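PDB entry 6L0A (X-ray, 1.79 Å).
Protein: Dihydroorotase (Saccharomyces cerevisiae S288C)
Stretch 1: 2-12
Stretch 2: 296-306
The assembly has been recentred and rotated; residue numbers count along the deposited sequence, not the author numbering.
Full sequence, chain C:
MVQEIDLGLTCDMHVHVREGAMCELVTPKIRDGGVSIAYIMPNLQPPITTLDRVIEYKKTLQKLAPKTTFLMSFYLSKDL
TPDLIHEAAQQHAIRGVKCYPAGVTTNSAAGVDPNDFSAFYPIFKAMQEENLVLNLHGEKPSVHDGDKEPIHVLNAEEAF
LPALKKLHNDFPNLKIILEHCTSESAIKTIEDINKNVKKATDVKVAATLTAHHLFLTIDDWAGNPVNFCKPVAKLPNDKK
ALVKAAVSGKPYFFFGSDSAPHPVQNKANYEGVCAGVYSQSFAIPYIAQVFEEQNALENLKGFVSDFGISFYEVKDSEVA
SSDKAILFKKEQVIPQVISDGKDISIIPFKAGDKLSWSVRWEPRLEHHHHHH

Stretch 1, residues 2-12: VQEIDLGLTCD
Stretch 2 (296-306) ALENLKGFVSD

Residues 2-12 begin in extended conformation, with phi/psi of -133/150 at Glu 4, -133/127 at Ile 5 and -89/104 at Asp 6. The chain then bends: Leu 7 adopts -91/-7 and Gly 8 takes the positive phi of 69/-137, before Leu 9 (-90/93) and Thr 10 (-75/148) lead into a short strand at Cys 11 (-131/140) and Asp 12 (-116/107). Residues 296-306 open with a 3-10 segment at 297-299, marked by Asn 299 N to Ala 296 O at 2.8 Å and Leu 300 N to Leu 297 O at 3.1 Å, and pass into a helix from Leu 300. Val 304 N bonds Leu 300 O at 3.0 Å, whereas Asp 306 N reaches Lys 301 O at 3.0 Å, the signature of a wider pi-type turn; there Val 304 has phi/psi -107/5 and Ser 305 -147/-62.

The axes of strand 4-8 and helix 300-306 run in nearly the same direction, 26° apart, and approach to 8.1 Å. Register is set by Leu 7 CA to Lys 301 CA at 5.3 Å and by Thr 10 CA to Ser 305 CA at 4.4 Å. The contact buries 503 Å², counting both sides.

Two hydrogen bonds join the stretches, both at the distorted helical turn. Cys 11 N donates to Val 304 O at 2.9 Å with an angle of 163°, close to linear. Val 304 O also receives a CA-H contact from Thr 10 CA at 3.3 Å, so one carbonyl meets two successive residues. Ser 305, chi1 t, donates OG to Leu 9 O at a very short 2.4 Å; its small hydroxyl side chain suits this close backbone approach. Cys 11, chi1 p, places SG 3.6 Å from Ser 305 O.

The apolar part of the contact centres on Leu 7 (m, t). Its CA-CB bond points sideways, but the side chain end comes nearer the helix: CD2 lies 3.8 Å from Leu 300 CD2 and 4.2 Å from Val 304 CG2. Leu 300 (t, p) points toward the strand, while Val 304 (m) also packs its CG2 4.2 Å from Thr 10 CG2, the methyl of a p rotamer. Earlier in the strand, Ile 5 (m, t) points toward the other stretch and sets CD1 4.1 Å from Leu 297 CB; Leu 297 (m, t) points back toward it. Branched hydrocarbon side chains suit these positions because they fill the space without requiring polar partners.

Lys 301 lays its aliphatic chain beside the strand backbone, with CD 3.5 Å from Asp 6 O and CE 3.6 Å from Leu 7 O. Chi angles of 176°, 148°, -170° and -61° carry NZ to Asp 306 OD1 at 2.8 Å, a salt bridge within the second stretch. Gly 8 fits beside this chain: an ideal CB would lie only 3.4 Å from Lys 301 CE, and its positive phi independently favours glycine.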

ATOM      1  N   VAL C   2     -31.874  26.024  -8.162  1.00 58.12           N
ATOM      2  CA  VAL C   2     -30.688  25.235  -7.852  1.00 56.57           C
ATOM      3  C   VAL C   2     -29.843  25.982  -6.821  1.00 52.55           C
ATOM      4  O   VAL C   2     -29.729  27.207  -6.881  1.00 52.73           O
ATOM      5  CB  VAL C   2     -29.869  24.930  -9.130  1.00 53.61           C
ATOM      6  CG1 VAL C   2     -28.581  24.196  -8.786  1.00 50.15           C
ATOM      7  CG2 VAL C   2     -30.706  24.119 -10.110  1.00 51.61           C
ATOM      8  N   GLN C   3     -29.271  25.260  -5.858  1.00 50.06           N
ATOM      9  CA  GLN C   3     -28.355  25.892  -4.921  1.00 47.67           C
ATOM     10  C   GLN C   3     -27.033  26.193  -5.614  1.00 39.57           C
ATOM     11  O   GLN C   3     -26.480  25.341  -6.315  1.00 40.82           O
ATOM     12  CB  GLN C   3     -28.113  25.010  -3.699  1.00 42.30           C
ATOM     13  CG  GLN C   3     -27.258  25.711  -2.647  1.00 44.27           C
ATOM     14  CD  GLN C   3     -27.030  24.886  -1.397  1.00 43.72           C
ATOM     15  OE1 GLN C   3     -27.635  23.826  -1.219  1.00 52.29           O
ATOM     16  NE2 GLN C   3     -26.157  25.372  -0.518  1.00 41.32           N
ATOM     17  N   GLU C   4     -26.528  27.414  -5.424  1.00 40.49           N
ATOM     18  CA  GLU C   4     -25.310  27.866  -6.079  1.00 34.76           C
ATOM     19  C   GLU C   4     -24.393  28.540  -5.072  1.00 35.04           C
ATOM     20  O   GLU C   4     -24.850  29.126  -4.085  1.00 33.96           O
ATOM     21  CB  GLU C   4     -25.605  28.843  -7.217  1.00 37.08           C
ATOM     22  CG  GLU C   4     -26.321  28.232  -8.395  1.00 40.48           C
ATOM     23  CD  GLU C   4     -26.374  29.175  -9.578  1.00 47.30           C
ATOM     24  OE1 GLU C   4     -26.261  30.401  -9.363  1.00 51.06           O
ATOM     25  OE2 GLU C   4     -26.524  28.694 -10.720  1.00 48.03           O
ATOM     26  N   ILE C   5     -23.086  28.445  -5.331  1.00 29.95           N
ATOM     27  CA  ILE C   5     -22.069  29.131  -4.544  1.00 29.33           C
ATOM     28  C   ILE C   5     -21.101  29.805  -5.504  1.00 25.09           C
ATOM     29  O   ILE C   5     -20.586  29.166  -6.430  1.00 30.68           O
ATOM     30  CB  ILE C   5     -21.311  28.176  -3.598  1.00 27.44           C
ATOM     31  CG1 ILE C   5     -22.288  27.414  -2.695  1.00 30.05           C
ATOM     32  CG2 ILE C   5     -20.298  28.950  -2.773  1.00 28.84           C
ATOM     33  CD1 ILE C   5     -21.606  26.596  -1.613  1.00 34.25           C
ATOM     34  N   ASP C   6     -20.882  31.098  -5.305  1.00 23.27           N
ATOM     35  CA  ASP C   6     -19.996  31.889  -6.146  1.00 29.13           C
ATOM     36  C   ASP C   6     -18.607  31.784  -5.538  1.00 26.20           C
ATOM     37  O   ASP C   6     -18.318  32.403  -4.508  1.00 25.93           O
ATOM     38  CB  ASP C   6     -20.476  33.339  -6.221  1.00 31.43           C
ATOM     39  CG  ASP C   6     -19.717  34.164  -7.248  1.00 36.20           C
ATOM     40  OD1 ASP C   6     -18.526  33.874  -7.514  1.00 29.91           O
ATOM     41  OD2 ASP C   6     -20.317  35.121  -7.786  1.00 36.11           O
ATOM     42  N   LEU C   7     -17.752  30.984  -6.164  1.00 25.35           N
ATOM     43  CA  LEU C   7     -16.406  30.771  -5.651  1.00 24.43           C
ATOM     44  C   LEU C   7     -15.394  31.755  -6.224  1.00 27.73           C
ATOM     45  O   LEU C   7     -14.238  31.770  -5.779  1.00 26.69           O
ATOM     46  CB  LEU C   7     -15.965  29.331  -5.932  1.00 23.97           C
ATOM     47  CG  LEU C   7     -16.777  28.268  -5.180  1.00 21.71           C
ATOM     48  CD1 LEU C   7     -16.384  26.860  -5.608  1.00 25.35           C
ATOM     49  CD2 LEU C   7     -16.626  28.429  -3.675  1.00 23.37           C
ATOM     50  N   GLY C   8     -15.792  32.568  -7.200  1.00 25.47           N
ATOM     51  CA  GLY C   8     -14.897  33.599  -7.701  1.00 22.69           C
ATOM     52  C   GLY C   8     -13.721  33.027  -8.469  1.00 24.04           C
ATOM     53  O   GLY C   8     -13.860  32.122  -9.307  1.00 20.36           O
ATOM     54  N   LEU C   9     -12.541  33.592  -8.205  1.00 21.82           N
ATOM     55  CA  LEU C   9     -11.313  33.189  -8.895  1.00 19.19           C
ATOM     56  C   LEU C   9     -10.685  32.062  -8.083  1.00 17.70           C
ATOM     57  O   LEU C   9      -9.929  32.288  -7.145  1.00 21.26           O
ATOM     58  CB  LEU C   9     -10.363  34.370  -9.049  1.00 19.81           C
ATOM     59  CG  LEU C   9     -10.977  35.604  -9.706  1.00 22.77           C
ATOM     60  CD1 LEU C   9     -10.035  36.793  -9.623  1.00 26.72           C
ATOM     61  CD2 LEU C   9     -11.360  35.298 -11.148  1.00 21.31           C
ATOM     62  N   THR C  10     -11.023  30.835  -8.444  1.00 18.79           N
ATOM     63  CA  THR C  10     -10.524  29.651  -7.758  1.00 17.54           C
ATOM     64  C   THR C  10      -9.067  29.385  -8.128  1.00 16.46           C
ATOM     65  O   THR C  10      -8.642  29.639  -9.259  1.00 14.96           O
ATOM     66  CB  THR C  10     -11.368  28.443  -8.147  1.00 15.88           C
ATOM     67  OG1 THR C  10     -11.509  28.426  -9.569  1.00 14.67           O
ATOM     68  CG2 THR C  10     -12.752  28.522  -7.514  1.00 19.54           C
ATOM     69  N   CYS C  11      -8.310  28.822  -7.181  1.00 15.21           N
ATOM     70  CA  CYS C  11      -6.925  28.466  -7.465  1.00 12.57           C
ATOM     71  C   CYS C  11      -6.627  27.037  -7.019  1.00 12.38           C
ATOM     72  O   CYS C  11      -7.067  26.586  -5.956  1.00 16.04           O
ATOM     73  CB  CYS C  11      -5.933  29.411  -6.795  1.00 16.96           C
ATOM     74  SG  CYS C  11      -6.218  29.771  -5.077  1.00 27.84           S
ATOM     75  N   ASP C  12      -5.856  26.346  -7.846  1.00 12.67           N
ATOM     76  CA  ASP C  12      -5.274  25.045  -7.518  1.00 11.95           C
ATOM     77  C   ASP C  12      -3.767  25.263  -7.519  1.00 10.75           C
ATOM     78  O   ASP C  12      -3.150  25.440  -8.576  1.00 11.84           O
ATOM     79  CB  ASP C  12      -5.711  23.985  -8.527  1.00 12.59           C
ATOM     80  CG  ASP C  12      -5.037  22.647  -8.304  1.00 13.84           C
ATOM     81  OD1 ASP C  12      -4.215  22.525  -7.367  1.00 15.48           O
ATOM     82  OD2 ASP C  12      -5.338  21.723  -9.080  1.00 17.71           O
ATOM     83  N   ALA C 296     -19.705  22.545   6.137  1.00 30.88           N
ATOM     84  CA  ALA C 296     -18.810  23.687   6.215  1.00 29.32           C
ATOM     85  C   ALA C 296     -18.693  24.400   4.872  1.00 29.16           C
ATOM     86  O   ALA C 296     -17.651  24.992   4.573  1.00 27.28           O
ATOM     87  CB  ALA C 296     -17.430  23.255   6.711  1.00 26.87           C
ATOM     88  N   LEU C 297     -19.752  24.373   4.061  1.00 26.93           N
ATOM     89  CA  LEU C 297     -19.685  24.989   2.740  1.00 31.21           C
ATOM     90  C   LEU C 297     -19.375  26.482   2.805  1.00 28.98           C
ATOM     91  O   LEU C 297     -18.828  27.033   1.845  1.00 30.42           O
ATOM     92  CB  LEU C 297     -20.993  24.756   1.985  1.00 35.25           C
ATOM     93  CG  LEU C 297     -21.194  23.352   1.417  1.00 37.95           C
ATOM     94  CD1 LEU C 297     -22.641  23.154   0.973  1.00 36.41           C
ATOM     95  CD2 LEU C 297     -20.236  23.096   0.257  1.00 32.13           C
ATOM     96  N   GLU C 298     -19.684  27.144   3.922  1.00 32.81           N
ATOM     97  CA  GLU C 298     -19.331  28.551   4.067  1.00 32.87           C
ATOM     98  C   GLU C 298     -17.823  28.770   4.070  1.00 30.24           C
ATOM     99  O   GLU C 298     -17.375  29.893   3.821  1.00 28.01           O
ATOM    100  CB  GLU C 298     -19.948  29.126   5.346  1.00 31.32           C
ATOM    101  CG  GLU C 298     -19.143  28.871   6.619  1.00 36.89           C
ATOM    102  CD  GLU C 298     -19.588  27.614   7.356  1.00 39.63           C
ATOM    103  OE1 GLU C 298     -20.213  26.731   6.720  1.00 41.89           O
ATOM    104  OE2 GLU C 298     -19.313  27.507   8.572  1.00 42.92           O
ATOM    105  N   ASN C 299     -17.030  27.733   4.351  1.00 28.07           N
ATOM    106  CA  ASN C 299     -15.576  27.860   4.365  1.00 26.75           C
ATOM    107  C   ASN C 299     -14.935  27.444   3.047  1.00 23.65           C
ATOM    108  O   ASN C 299     -13.705  27.496   2.928  1.00 24.06           O
ATOM    109  CB  ASN C 299     -14.982  27.045   5.525  1.00 24.19           C
ATOM    110  CG  ASN C 299     -15.074  27.780   6.857  1.00 29.65           C
ATOM    111  OD1 ASN C 299     -15.476  28.944   6.901  1.00 30.89           O
ATOM    112  ND2 ASN C 299     -14.708  27.102   7.950  1.00 24.48           N
ATOM    113  N   LEU C 300     -15.740  27.068   2.050  1.00 20.03           N
ATOM    114  CA  LEU C 300     -15.191  26.549   0.805  1.00 20.70           C
ATOM    115  C   LEU C 300     -14.442  27.626   0.038  1.00 25.74           C
ATOM    116  O   LEU C 300     -13.337  27.380  -0.461  1.00 21.13           O
ATOM    117  CB  LEU C 300     -16.302  25.963  -0.062  1.00 21.42           C
ATOM    118  CG  LEU C 300     -15.835  25.366  -1.386  1.00 23.98           C
ATOM    119  CD1 LEU C 300     -14.913  24.169  -1.118  1.00 17.63           C
ATOM    120  CD2 LEU C 300     -17.002  24.953  -2.273  1.00 24.50           C
ATOM    121  N   LYS C 301     -15.016  28.830  -0.059  1.00 20.02           N
ATOM    122  CA  LYS C 301     -14.383  29.876  -0.855  1.00 25.24           C
ATOM    123  C   LYS C 301     -12.998  30.216  -0.320  1.00 21.60           C
ATOM    124  O   LYS C 301     -12.077  30.499  -1.093  1.00 22.27           O
ATOM    125  CB  LYS C 301     -15.266  31.125  -0.895  1.00 26.61           C
ATOM    126  CG  LYS C 301     -14.616  32.293  -1.625  1.00 28.98           C
ATOM    127  CD  LYS C 301     -15.644  33.166  -2.324  1.00 28.63           C
ATOM    128  CE  LYS C 301     -14.963  34.181  -3.237  1.00 31.67           C
ATOM    129  NZ  LYS C 301     -14.069  35.069  -2.439  1.00 35.56           N
ATOM    130  N   GLY C 302     -12.829  30.199   0.998  1.00 20.00           N
ATOM    131  CA  GLY C 302     -11.511  30.449   1.551  1.00 23.98           C
ATOM    132  C   GLY C 302     -10.512  29.385   1.140  1.00 20.39           C
ATOM    133  O   GLY C 302      -9.387  29.698   0.741  1.00 18.82           O
ATOM    134  N   PHE C 303     -10.934  28.119   1.174  1.00 20.53           N
ATOM    135  CA  PHE C 303     -10.006  27.013   0.944  1.00 17.82           C
ATOM    136  C   PHE C 303      -9.592  26.915  -0.521  1.00 16.71           C
ATOM    137  O   PHE C 303      -8.437  26.584  -0.813  1.00 18.33           O
ATOM    138  CB  PHE C 303     -10.631  25.699   1.417  1.00 17.65           C
ATOM    139  CG  PHE C 303      -9.760  24.492   1.171  1.00 15.88           C
ATOM    140  CD1 PHE C 303      -8.629  24.271   1.938  1.00 17.53           C
ATOM    141  CD2 PHE C 303     -10.080  23.589   0.182  1.00 15.37           C
ATOM    142  CE1 PHE C 303      -7.810  23.161   1.703  1.00 15.29           C
ATOM    143  CE2 PHE C 303      -9.281  22.470  -0.053  1.00 16.69           C
ATOM    144  CZ  PHE C 303      -8.144  22.265   0.712  1.00 15.33           C
ATOM    145  N   VAL C 304     -10.503  27.206  -1.455  1.00 15.16           N
ATOM    146  CA  VAL C 304     -10.228  27.055  -2.881  1.00 13.59           C
ATOM    147  C   VAL C 304     -10.041  28.381  -3.602  1.00 18.45           C
ATOM    148  O   VAL C 304      -9.904  28.378  -4.832  1.00 20.15           O
ATOM    149  CB  VAL C 304     -11.311  26.227  -3.594  1.00 19.81           C
ATOM    150  CG1 VAL C 304     -11.449  24.838  -2.953  1.00 15.08           C
ATOM    151  CG2 VAL C 304     -12.650  26.967  -3.587  1.00 19.01           C
ATOM    152  N   SER C 305     -10.043  29.513  -2.895  1.00 17.21           N
ATOM    153  CA  SER C 305      -9.778  30.765  -3.594  1.00 21.28           C
ATOM    154  C   SER C 305      -9.047  31.784  -2.729  1.00 20.82           C
ATOM    155  O   SER C 305      -7.927  32.174  -3.065  1.00 19.88           O
ATOM    156  CB  SER C 305     -11.073  31.383  -4.129  1.00 23.65           C
ATOM    157  OG  SER C 305     -10.783  32.561  -4.871  1.00 24.38           O
ATOM    158  N   ASP C 306      -9.653  32.215  -1.618  1.00 22.67           N
ATOM    159  CA  ASP C 306      -9.117  33.354  -0.868  1.00 24.54           C
ATOM    160  C   ASP C 306      -7.681  33.114  -0.410  1.00 21.16           C
ATOM    161  O   ASP C 306      -6.802  33.964  -0.613  1.00 20.75           O
ATOM    162  CB  ASP C 306      -9.999  33.657   0.352  1.00 23.09           C
ATOM    163  CG  ASP C 306     -11.437  33.978  -0.017  1.00 29.57           C
ATOM    164  OD1 ASP C 306     -11.738  34.181  -1.213  1.00 27.17           O
ATOM    165  OD2 ASP C 306     -12.273  34.010   0.911  1.00 30.28           O
TER